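Local atomic coordinates of carbohydrate kinase, pfkB family (Enterococcus faecalis, PDB entry 3KTN), a protein that probably phosphorylates a sugar acid such as 2-keto-3-deoxygluconate, as a magnesium-binding kinase of the pfkB (ribokinase-like) family. Residues E19-L23 with E93-R99; A42-F47 with I317-V322; E124-V130 with K156-K162; Q249-S253 with S265-L270. All coordinates share one frame; numbering follows the deposited sequence.

From the N terminus, residues 19-23 open contact 1, which closes at 93-99. It joins two connections of the small four-stranded sheet. Contact 2 opens inside that loop, at 42-47, and closes only at 317-322, so contacts 1 and 2 cross. It ties helix 36-46 to the segment leading into helix 322-330. Contacts 3 and 4 are both nested inside contact 2 and follow contact 1 in series. Contact 3 pairs the ends of helices 123-127 and 144-159. Contact 4 is part of the hairpin of strands 250-257 and 262-269 at one edge of the large sheet. Contacts 3 and 4 lie on opposite sides of the chain's centre, with centres about 38 Å apart.

Contact 1: residues E19-L23 with E93-R99; sequences EYLML and EMGYGIR
Tyr20 and Tyr96 form a T-shaped (edge-to-face) pair. The edge of Tyr96 stands over the centre of the Tyr20 ring, with the planes 80° apart. Tyr96 CD1 comes to 3.7 Å from Tyr20 CE1. Tyr96 CG lies anti to the backbone N (chi1 -174°), which carries its ring across to Tyr20. Next to this pair, Arg99 NH2 donates to Tyr20 O at 3.0 Å, in the carbonyl plane and on a lone pair. At the other end, Glu93 OE2 accepts from Leu23 N at 2.8 Å. That bond is nearly straight, but it meets the carboxylate from above its plane. The same OE2 lies 3.4 Å from Met22 CB.

The contact belongs to the small four-stranded sheet, which corresponds to the lid of ribokinase-like sugar kinases. Residues 19-23 lie in the loop between strands 12-16 and 28-34. Residues 93-99 start at the last residue of strand 88-93 and run toward strand 101-105. A type II' turn spans Tyr96 to Arg99, and both side chains point toward the first segment.

Two waters fill in between the backbones. One accepts from Arg99 NH1 at 2.9 Å, and the other joins Leu21 O to Met94 N. Further out, Arg99 NH2 also bonds Thr312 O of a second subunit. Glu93 OE1 makes a salt bridge to Arg61 of a third subunit. The selenomethionine Met94 bends away from residues 19-23, its side chain about 4 Å from that of Ile276, a magnesium-site residue.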
# COMPACT_ATOMS: atom_id res chain seq x y z
N GLU A 19 6.91 -5.20 5.87
CA GLU A 19 7.42 -4.96 7.22
C GLU A 19 7.83 -6.27 7.90
O GLU A 19 8.62 -7.02 7.33
CB GLU A 19 6.36 -4.18 8.02
CG GLU A 19 6.00 -2.83 7.33
CD GLU A 19 4.94 -2.00 8.06
OE1 GLU A 19 4.07 -1.41 7.40
OE2 GLU A 19 4.98 -1.92 9.30
N TYR A 20 7.31 -6.55 9.09
CA TYR A 20 7.63 -7.79 9.81
C TYR A 20 6.35 -8.59 10.04
O TYR A 20 6.26 -9.37 10.99
CB TYR A 20 8.28 -7.48 11.16
CG TYR A 20 9.49 -6.57 11.06
CD1 TYR A 20 10.75 -7.09 10.75
CD2 TYR A 20 9.37 -5.20 11.26
CE1 TYR A 20 11.87 -6.24 10.64
CE2 TYR A 20 10.47 -4.35 11.14
CZ TYR A 20 11.71 -4.88 10.84
OH TYR A 20 12.79 -4.05 10.72
N LEU A 21 5.38 -8.38 9.17
CA LEU A 21 4.09 -9.05 9.27
C LEU A 21 4.11 -10.53 8.92
O LEU A 21 4.97 -11.00 8.16
CB LEU A 21 3.06 -8.32 8.38
CG LEU A 21 2.83 -6.86 8.76
CD1 LEU A 21 2.00 -6.17 7.68
CD2 LEU A 21 2.11 -6.80 10.11
N MSE A 22 3.16 -11.28 9.48
CA MSE A 22 3.07 -12.71 9.22
C MSE A 22 1.97 -12.97 8.21
O MSE A 22 1.12 -12.10 7.97
CB MSE A 22 2.75 -13.46 10.52
CG MSE A 22 3.79 -13.25 11.62
SE MSE A 22 3.31 -14.12 13.30
CE MSE A 22 2.34 -12.68 14.12
N LEU A 23 1.98 -14.16 7.61
CA LEU A 23 0.97 -14.54 6.63
C LEU A 23 -0.43 -14.45 7.22
O LEU A 23 -1.35 -14.02 6.53
CB LEU A 23 1.21 -15.97 6.13
CG LEU A 23 2.35 -16.08 5.12
CD1 LEU A 23 2.65 -17.55 4.83
CD2 LEU A 23 1.95 -15.33 3.85
N GLU A 93 8.45 -14.95 5.80
CA GLU A 93 7.86 -14.06 6.81
C GLU A 93 9.04 -13.56 7.63
O GLU A 93 9.66 -14.33 8.37
CB GLU A 93 6.88 -14.85 7.69
CG GLU A 93 5.63 -15.31 6.96
CD GLU A 93 4.82 -16.32 7.76
OE1 GLU A 93 5.12 -17.53 7.63
OE2 GLU A 93 3.91 -15.92 8.51
N MSE A 94 9.35 -12.27 7.50
CA MSE A 94 10.50 -11.69 8.19
C MSE A 94 10.40 -11.66 9.71
O MSE A 94 9.42 -11.17 10.27
CB MSE A 94 10.76 -10.28 7.66
CG MSE A 94 10.89 -10.21 6.14
SE MSE A 94 12.15 -11.52 5.42
CE MSE A 94 11.02 -12.99 5.20
N GLY A 95 11.43 -12.19 10.36
CA GLY A 95 11.48 -12.22 11.81
C GLY A 95 12.02 -10.91 12.36
O GLY A 95 12.35 -9.98 11.62
N TYR A 96 12.13 -10.85 13.68
CA TYR A 96 12.61 -9.67 14.38
C TYR A 96 13.10 -10.14 15.74
O TYR A 96 12.44 -10.95 16.39
CB TYR A 96 11.45 -8.69 14.57
CG TYR A 96 11.84 -7.36 15.16
CD1 TYR A 96 12.10 -6.26 14.34
CD2 TYR A 96 11.94 -7.19 16.54
CE1 TYR A 96 12.43 -5.02 14.88
CE2 TYR A 96 12.27 -5.96 17.09
CZ TYR A 96 12.51 -4.88 16.25
OH TYR A 96 12.82 -3.65 16.78
N GLY A 97 14.25 -9.63 16.18
CA GLY A 97 14.76 -10.04 17.47
C GLY A 97 14.87 -11.55 17.58
O GLY A 97 15.42 -12.20 16.69
N ILE A 98 14.33 -12.12 18.65
CA ILE A 98 14.43 -13.57 18.80
C ILE A 98 13.39 -14.34 17.98
O ILE A 98 13.42 -15.57 17.94
CB ILE A 98 14.30 -14.00 20.29
CG1 ILE A 98 12.94 -13.59 20.84
CG2 ILE A 98 15.43 -13.36 21.10
CD1 ILE A 98 12.60 -14.26 22.15
N ARG A 99 12.48 -13.64 17.32
CA ARG A 99 11.49 -14.32 16.49
C ARG A 99 12.18 -14.61 15.16
O ARG A 99 12.51 -13.69 14.41
CB ARG A 99 10.25 -13.46 16.27
CG ARG A 99 9.19 -14.11 15.39
CD ARG A 99 7.84 -13.40 15.55
NE ARG A 99 7.85 -12.02 15.04
CZ ARG A 99 7.61 -11.69 13.78
NH1 ARG A 99 7.34 -12.64 12.89
NH2 ARG A 99 7.61 -10.41 13.40
O HOH W 1 6.96 -12.35 10.06
O HOH W 2 7.22 -10.39 6.65

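Contact 2: residues A42-F47 with I317-V322; sequences ANLAHF and IPLTTV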
# COMPACT_ATOMS: atom_id res chain seq x y z
N ALA A 42 22.94 -11.22 -10.62
CA ALA A 42 22.41 -9.87 -10.43
C ALA A 42 23.48 -8.98 -9.79
O ALA A 42 23.72 -7.86 -10.24
CB ALA A 42 21.16 -9.89 -9.55
N ASN A 43 24.12 -9.49 -8.74
CA ASN A 43 25.15 -8.72 -8.06
C ASN A 43 26.35 -8.49 -8.98
O ASN A 43 26.89 -7.39 -9.04
CB ASN A 43 25.60 -9.43 -6.78
CG ASN A 43 26.26 -8.49 -5.80
OD1 ASN A 43 26.59 -7.35 -6.14
ND2 ASN A 43 26.46 -8.96 -4.57
N LEU A 44 26.77 -9.54 -9.68
CA LEU A 44 27.90 -9.43 -10.61
C LEU A 44 27.58 -8.44 -11.74
O LEU A 44 28.46 -7.71 -12.20
CB LEU A 44 28.25 -10.81 -11.18
CG LEU A 44 28.85 -11.80 -10.17
CD1 LEU A 44 29.05 -13.16 -10.81
CD2 LEU A 44 30.17 -11.25 -9.64
N ALA A 45 26.33 -8.42 -12.20
CA ALA A 45 25.95 -7.48 -13.25
C ALA A 45 26.03 -6.06 -12.68
O ALA A 45 26.42 -5.12 -13.38
CB ALA A 45 24.53 -7.77 -13.74
N HIS A 46 25.69 -5.91 -11.41
CA HIS A 46 25.77 -4.60 -10.77
C HIS A 46 27.23 -4.21 -10.56
O HIS A 46 27.54 -3.04 -10.36
CB HIS A 46 25.01 -4.59 -9.44
CG HIS A 46 23.56 -4.26 -9.59
ND1 HIS A 46 22.68 -5.07 -10.28
CD2 HIS A 46 22.85 -3.17 -9.21
CE1 HIS A 46 21.49 -4.49 -10.32
NE2 HIS A 46 21.57 -3.34 -9.68
N PHE A 47 28.11 -5.21 -10.60
CA PHE A 47 29.54 -4.95 -10.45
C PHE A 47 30.09 -4.70 -11.85
O PHE A 47 31.30 -4.57 -12.05
CB PHE A 47 30.25 -6.15 -9.81
CG PHE A 47 30.03 -6.28 -8.32
CD1 PHE A 47 29.73 -5.16 -7.54
CD2 PHE A 47 30.18 -7.51 -7.69
CE1 PHE A 47 29.59 -5.27 -6.15
CE2 PHE A 47 30.04 -7.63 -6.30
CZ PHE A 47 29.75 -6.50 -5.53
N ILE A 317 18.08 -10.52 -3.54
CA ILE A 317 19.00 -9.91 -4.49
C ILE A 317 19.95 -8.89 -3.88
O ILE A 317 19.52 -7.88 -3.34
CB ILE A 317 18.25 -9.21 -5.64
CG1 ILE A 317 17.13 -10.11 -6.19
CG2 ILE A 317 19.23 -8.87 -6.76
CD1 ILE A 317 17.62 -11.34 -6.90
N PRO A 318 21.27 -9.14 -3.98
CA PRO A 318 22.29 -8.23 -3.44
C PRO A 318 22.50 -7.15 -4.50
O PRO A 318 23.20 -7.37 -5.49
CB PRO A 318 23.53 -9.12 -3.30
CG PRO A 318 23.00 -10.54 -3.37
CD PRO A 318 21.88 -10.42 -4.37
N LEU A 319 21.86 -6.00 -4.30
CA LEU A 319 21.95 -4.88 -5.23
C LEU A 319 23.01 -3.87 -4.77
O LEU A 319 22.68 -2.77 -4.32
CB LEU A 319 20.58 -4.20 -5.33
CG LEU A 319 19.43 -5.08 -5.84
CD1 LEU A 319 18.10 -4.44 -5.51
CD2 LEU A 319 19.55 -5.30 -7.33
N THR A 320 24.27 -4.27 -4.89
CA THR A 320 25.39 -3.42 -4.48
C THR A 320 26.32 -3.13 -5.66
O THR A 320 26.31 -3.84 -6.66
CB THR A 320 26.22 -4.08 -3.35
OG1 THR A 320 26.66 -5.38 -3.76
CG2 THR A 320 25.39 -4.21 -2.09
N THR A 321 27.10 -2.06 -5.54
CA THR A 321 28.05 -1.69 -6.58
C THR A 321 29.45 -1.66 -5.97
O THR A 321 29.60 -1.59 -4.75
CB THR A 321 27.74 -0.30 -7.16
OG1 THR A 321 27.94 0.69 -6.14
CG2 THR A 321 26.30 -0.24 -7.65
N VAL A 322 30.47 -1.72 -6.82
CA VAL A 322 31.85 -1.69 -6.36
C VAL A 322 32.14 -0.42 -5.57
O VAL A 322 32.78 -0.47 -4.52
CB VAL A 322 32.85 -1.79 -7.54
CG1 VAL A 322 34.29 -1.73 -7.03
CG2 VAL A 322 32.63 -3.10 -8.29
O HOH W 3 29.66 -1.52 -9.82
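The last turn of helix 36-46 runs beside the irregular segment 317-322, and the backbones come closest at Phe47 and Thr321, whose CA atoms are 5.3 Å apart. At the start of the contact, Ala42 CB touches Ile317 CG2 at 3.5 Å. Asn43 packs against Pro318, and its CA makes a CA-H...O contact with Pro318 O.

His46 lies over the middle of the segment. Its CB is 3.2 Å from Thr320 O. Its ring crosses the Leu319 side chain at a slant, with His46 CE1 3.7 Å from Leu319 CD2. The ring is held by His46 ND1, which donates to Ala42 O at 3.0 Å. This oxygen also takes the helical bond from His46 N, and the two donors reach it from opposite faces of the carbonyl plane. His46 NE2 bonds Glu24 of a neighbouring subunit.

Phe47 CD1 packs on Val322 CG2 at 3.6 Å, while the ring edge meets Thr321 C. A water takes the N-H of Val322 and donates to His46 O at 2.7 Å.

Thr321 is the N-cap of helix 322-330, and its OG1 accepts from Gln324 N. Thr320 OG1 bonds Asn306 of helix 296-310. The Phe47 ring meets Tyr288 of helix 278-291 and Phe302 of helix 296-310. Pro318 rests on Ala281 of helix 278-291, and the Pro318 side chain is about 6 Å from the bound magnesium ion. The segment thus runs among three helices before it starts a fourth.

Contact 3: residues E124-V130 with K156-K162; sequences EAFLAEV and KAHAYQK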
# COMPACT_ATOMS: atom_id res chain seq x y z
N GLU A 124 27.15 -26.31 -25.70
CA GLU A 124 28.27 -26.05 -26.61
C GLU A 124 28.27 -24.59 -27.03
O GLU A 124 29.28 -23.89 -26.90
CB GLU A 124 28.14 -26.93 -27.86
CG GLU A 124 28.18 -28.43 -27.60
CD GLU A 124 29.58 -29.00 -27.65
OE1 GLU A 124 30.26 -28.80 -28.68
OE2 GLU A 124 30.00 -29.65 -26.67
N ALA A 125 27.13 -24.12 -27.52
CA ALA A 125 26.98 -22.74 -27.97
C ALA A 125 27.17 -21.72 -26.86
O ALA A 125 27.75 -20.65 -27.08
CB ALA A 125 25.62 -22.55 -28.62
N PHE A 126 26.69 -22.04 -25.66
CA PHE A 126 26.80 -21.12 -24.53
C PHE A 126 28.24 -20.98 -24.07
O PHE A 126 28.76 -19.87 -23.95
CB PHE A 126 25.94 -21.58 -23.35
CG PHE A 126 24.52 -21.91 -23.72
CD1 PHE A 126 23.90 -21.28 -24.80
CD2 PHE A 126 23.80 -22.83 -22.98
CE1 PHE A 126 22.58 -21.57 -25.13
CE2 PHE A 126 22.47 -23.12 -23.30
CZ PHE A 126 21.86 -22.49 -24.38
N LEU A 127 28.88 -22.12 -23.81
CA LEU A 127 30.26 -22.14 -23.35
C LEU A 127 31.18 -21.35 -24.27
O LEU A 127 32.15 -20.73 -23.81
CB LEU A 127 30.74 -23.59 -23.22
CG LEU A 127 30.11 -24.38 -22.08
CD1 LEU A 127 30.43 -25.86 -22.21
CD2 LEU A 127 30.61 -23.83 -20.75
N ALA A 128 30.87 -21.34 -25.56
CA ALA A 128 31.67 -20.61 -26.54
C ALA A 128 31.65 -19.10 -26.33
O ALA A 128 32.49 -18.39 -26.86
CB ALA A 128 31.20 -20.95 -27.95
N GLU A 129 30.69 -18.61 -25.55
CA GLU A 129 30.59 -17.18 -25.32
C GLU A 129 30.84 -16.72 -23.89
O GLU A 129 30.65 -15.54 -23.57
CB GLU A 129 29.22 -16.68 -25.79
CG GLU A 129 29.05 -16.72 -27.30
CD GLU A 129 27.65 -16.32 -27.73
OE1 GLU A 129 27.19 -15.22 -27.35
OE2 GLU A 129 27.01 -17.11 -28.46
N VAL A 130 31.27 -17.63 -23.03
CA VAL A 130 31.54 -17.28 -21.64
C VAL A 130 32.93 -17.74 -21.22
O VAL A 130 33.48 -18.67 -21.80
CB VAL A 130 30.51 -17.93 -20.68
CG1 VAL A 130 29.11 -17.44 -21.02
CG2 VAL A 130 30.59 -19.44 -20.77
N LYS A 156 31.67 -30.50 -19.80
CA LYS A 156 31.84 -29.72 -21.02
C LYS A 156 32.66 -28.46 -20.75
O LYS A 156 33.63 -28.18 -21.45
CB LYS A 156 30.48 -29.35 -21.60
CG LYS A 156 30.24 -29.87 -23.00
CD LYS A 156 28.87 -30.52 -23.14
CE LYS A 156 28.64 -31.03 -24.55
NZ LYS A 156 27.37 -31.79 -24.69
N ALA A 157 32.28 -27.71 -19.72
CA ALA A 157 32.99 -26.49 -19.36
C ALA A 157 34.47 -26.79 -19.18
O ALA A 157 35.33 -26.00 -19.59
CB ALA A 157 32.41 -25.90 -18.07
N HIS A 158 34.76 -27.92 -18.55
CA HIS A 158 36.13 -28.33 -18.32
C HIS A 158 36.85 -28.54 -19.66
O HIS A 158 37.97 -28.07 -19.85
CB HIS A 158 36.17 -29.63 -17.51
CG HIS A 158 37.55 -30.11 -17.22
ND1 HIS A 158 38.48 -29.34 -16.54
CD2 HIS A 158 38.18 -31.27 -17.53
CE1 HIS A 158 39.61 -30.01 -16.45
NE2 HIS A 158 39.46 -31.18 -17.04
N ALA A 159 36.19 -29.25 -20.57
CA ALA A 159 36.76 -29.52 -21.89
C ALA A 159 37.12 -28.21 -22.60
O ALA A 159 38.21 -28.08 -23.15
CB ALA A 159 35.77 -30.31 -22.73
N TYR A 160 36.19 -27.26 -22.58
CA TYR A 160 36.42 -25.96 -23.22
C TYR A 160 37.40 -25.13 -22.40
O TYR A 160 37.70 -23.99 -22.75
CB TYR A 160 35.11 -25.19 -23.36
CG TYR A 160 34.21 -25.68 -24.47
CD1 TYR A 160 33.77 -27.00 -24.51
CD2 TYR A 160 33.78 -24.81 -25.47
CE1 TYR A 160 32.91 -27.44 -25.52
CE2 TYR A 160 32.93 -25.24 -26.48
CZ TYR A 160 32.50 -26.55 -26.50
OH TYR A 160 31.65 -26.98 -27.50
N GLN A 161 37.88 -25.69 -21.30
CA GLN A 161 38.81 -24.98 -20.44
C GLN A 161 38.19 -23.71 -19.86
O GLN A 161 38.87 -22.69 -19.70
CB GLN A 161 40.08 -24.63 -21.21
CG GLN A 161 40.98 -25.83 -21.48
CD GLN A 161 42.15 -25.47 -22.38
OE1 GLN A 161 41.99 -25.23 -23.57
NE2 GLN A 161 43.35 -25.42 -21.80
N LYS A 162 36.89 -23.77 -19.56
CA LYS A 162 36.19 -22.64 -18.98
C LYS A 162 36.25 -22.78 -17.47
O LYS A 162 36.16 -23.89 -16.94
CB LYS A 162 34.72 -22.62 -19.43
CG LYS A 162 34.53 -22.51 -20.94
CD LYS A 162 35.17 -21.25 -21.49
CE LYS A 162 34.97 -21.15 -22.99
NZ LYS A 162 35.54 -19.89 -23.51
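Leu127 points at the end of helix 144-159 and meets Lys156, Ala157 and Tyr160. Its CB sits over one face of the Tyr160 ring, in a CH-pi contact 4.3 Å from the centroid and 22° off the ring normal. Its two methyls spread along the helix beyond. Leu127 CD1 reaches Lys156 CB at 3.5 Å, where the two side chains cross at about a right angle. Leu127 CD2 lies 3.8 Å from Ala157 CB.

The contact joins helix 123-127 and the end of helix 144-159, each just ahead of a strand of the large sheet. Strands 132-135 and 163-167 are parallel neighbours, and helix 144-159 is part of the beta-alpha-beta crossover between them. Leu127 to Val130 form a type I turn. Gln161, with positive phi, completes a Schellman motif after helix 144-159.

Just past that motif, Lys162 reaches across to the first segment. A bend at chi2 (-59°) directs the chain so that NZ donates to Val130 O at 2.9 Å. The donor is tilted 23° from the carbonyl plane.

On the solvent-exposed side, Glu124 crosses Tyr160 at about a right angle. A salt bridge from Glu124 OE2 to Lys156 NZ is long, at 3.9 Å, and doubtful, because the place of OE2 is less sure. Behind the first segment, Trp79 packs against Phe126 and Val130, and Asp122 OD1 bonds Ala125 N.

Contact 4: residues Q249-S253 with S265-L270; sequences QNYLS and SEKRPL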
# COMPACT_ATOMS: atom_id res chain seq x y z
N GLN A 249 26.42 -8.46 20.32
CA GLN A 249 26.66 -8.34 18.88
C GLN A 249 26.85 -9.62 18.07
O GLN A 249 27.31 -10.64 18.59
CB GLN A 249 27.88 -7.45 18.64
CG GLN A 249 27.85 -6.13 19.39
CD GLN A 249 28.99 -5.23 18.98
OE1 GLN A 249 29.08 -4.81 17.82
NE2 GLN A 249 29.88 -4.92 19.92
N ASN A 250 26.51 -9.54 16.79
CA ASN A 250 26.68 -10.64 15.85
C ASN A 250 27.75 -10.21 14.86
O ASN A 250 27.87 -9.02 14.55
CB ASN A 250 25.37 -10.94 15.12
CG ASN A 250 24.34 -11.59 16.01
OD1 ASN A 250 24.59 -12.63 16.61
ND2 ASN A 250 23.16 -10.98 16.09
N TYR A 251 28.51 -11.16 14.35
CA TYR A 251 29.58 -10.84 13.41
C TYR A 251 29.62 -11.76 12.22
O TYR A 251 29.17 -12.90 12.27
CB TYR A 251 30.93 -10.91 14.12
CG TYR A 251 31.07 -9.97 15.29
CD1 TYR A 251 31.63 -8.71 15.13
CD2 TYR A 251 30.63 -10.35 16.56
CE1 TYR A 251 31.77 -7.85 16.21
CE2 TYR A 251 30.76 -9.50 17.65
CZ TYR A 251 31.33 -8.25 17.47
OH TYR A 251 31.47 -7.39 18.54
N LEU A 252 30.19 -11.26 11.13
CA LEU A 252 30.34 -12.04 9.93
C LEU A 252 31.82 -12.00 9.58
O LEU A 252 32.46 -10.95 9.66
CB LEU A 252 29.53 -11.46 8.78
CG LEU A 252 29.53 -12.37 7.54
CD1 LEU A 252 28.74 -13.64 7.87
CD2 LEU A 252 28.93 -11.65 6.33
N SER A 253 32.36 -13.14 9.19
CA SER A 253 33.77 -13.21 8.82
C SER A 253 33.91 -14.10 7.59
O SER A 253 33.34 -15.18 7.53
CB SER A 253 34.59 -13.78 9.98
OG SER A 253 35.97 -13.63 9.72
N SER A 265 39.17 -12.62 6.91
CA SER A 265 38.91 -11.20 7.13
C SER A 265 38.66 -11.00 8.62
O SER A 265 38.43 -11.96 9.35
CB SER A 265 37.67 -10.75 6.36
OG SER A 265 36.49 -11.13 7.04
N GLU A 266 38.72 -9.76 9.08
CA GLU A 266 38.47 -9.48 10.49
C GLU A 266 36.95 -9.53 10.68
O GLU A 266 36.21 -9.26 9.75
CB GLU A 266 39.01 -8.10 10.87
CG GLU A 266 38.54 -6.98 9.96
CD GLU A 266 39.01 -5.61 10.43
OE1 GLU A 266 40.24 -5.43 10.59
OE2 GLU A 266 38.16 -4.72 10.63
N LYS A 267 36.51 -9.90 11.88
CA LYS A 267 35.08 -9.96 12.18
C LYS A 267 34.41 -8.62 11.88
O LYS A 267 34.90 -7.58 12.29
CB LYS A 267 34.82 -10.29 13.65
CG LYS A 267 35.26 -11.67 14.11
CD LYS A 267 34.72 -11.96 15.51
CE LYS A 267 35.10 -10.85 16.51
NZ LYS A 267 34.49 -11.08 17.87
N ARG A 268 33.28 -8.67 11.18
CA ARG A 268 32.55 -7.45 10.85
C ARG A 268 31.22 -7.47 11.58
O ARG A 268 30.46 -8.44 11.48
CB ARG A 268 32.27 -7.39 9.34
CG ARG A 268 33.48 -7.58 8.44
CD ARG A 268 34.23 -6.29 8.26
NE ARG A 268 33.33 -5.21 7.92
CZ ARG A 268 33.72 -4.01 7.48
NH1 ARG A 268 35.01 -3.76 7.32
NH2 ARG A 268 32.82 -3.07 7.22
N PRO A 269 30.91 -6.40 12.34
CA PRO A 269 29.63 -6.39 13.06
C PRO A 269 28.54 -6.63 12.01
O PRO A 269 28.59 -6.08 10.91
CB PRO A 269 29.57 -4.97 13.63
CG PRO A 269 31.03 -4.64 13.85
CD PRO A 269 31.68 -5.17 12.59
N LEU A 270 27.56 -7.48 12.33
CA LEU A 270 26.49 -7.81 11.40
C LEU A 270 25.11 -7.43 11.93
O LEU A 270 24.73 -7.80 13.04
CB LEU A 270 26.52 -9.32 11.11
CG LEU A 270 25.47 -9.92 10.18
CD1 LEU A 270 25.73 -9.49 8.76
CD2 LEU A 270 25.52 -11.44 10.28
O HOH W 4 25.52 -6.98 15.73
O HOH W 5 22.74 -9.48 13.44
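Tyr251 meets Lys267 and Pro269 across the hairpin, and has the most surface buried here. Lys267 bends at chi3 (-53°) so that its end lies over the centre of one ring face. NZ is 4.1 Å from the centroid of the Tyr251 ring, a cation-pi contact, and CE adds a CH-pi contact over the same face. Pro269 CG lies 4.1 Å from Tyr251 CE1. The Tyr251 backbone is also close: its CA makes a CA-H...O contact of 3.2 Å with Arg268 O.

Leu252 comes next along the strand. It forms an antiparallel hydrogen-bonded pair with Arg268. Leu252 N donates to Arg268 O at 2.9 Å, and Arg268 N donates to Leu252 O at the same distance. Tyr251 and Pro269 form the adjoining non-hydrogen-bonded pair, and their side chains diverge. These strands, 250-257 and 262-269, make a beta hairpin at the edge of the large mixed sheet, and strand 262-269 is outermost within the chain. Leu252 and Arg268 share one face of the sheet. That face is covered by helix 296-310, where both side chains touch Val308.

Leu270 sits at the far end. Its N donates to Asn250 O at 2.7 Å, from above the carbonyl plane by 38°. Leu270 CD2 packs at 4.3 Å on Leu252 CB. Leu270 O receives two waters: one also takes the N-H of Asn250, the other its ND2. At the opposite end, Ser265 OG bonds Gly254 N, next to Ser253.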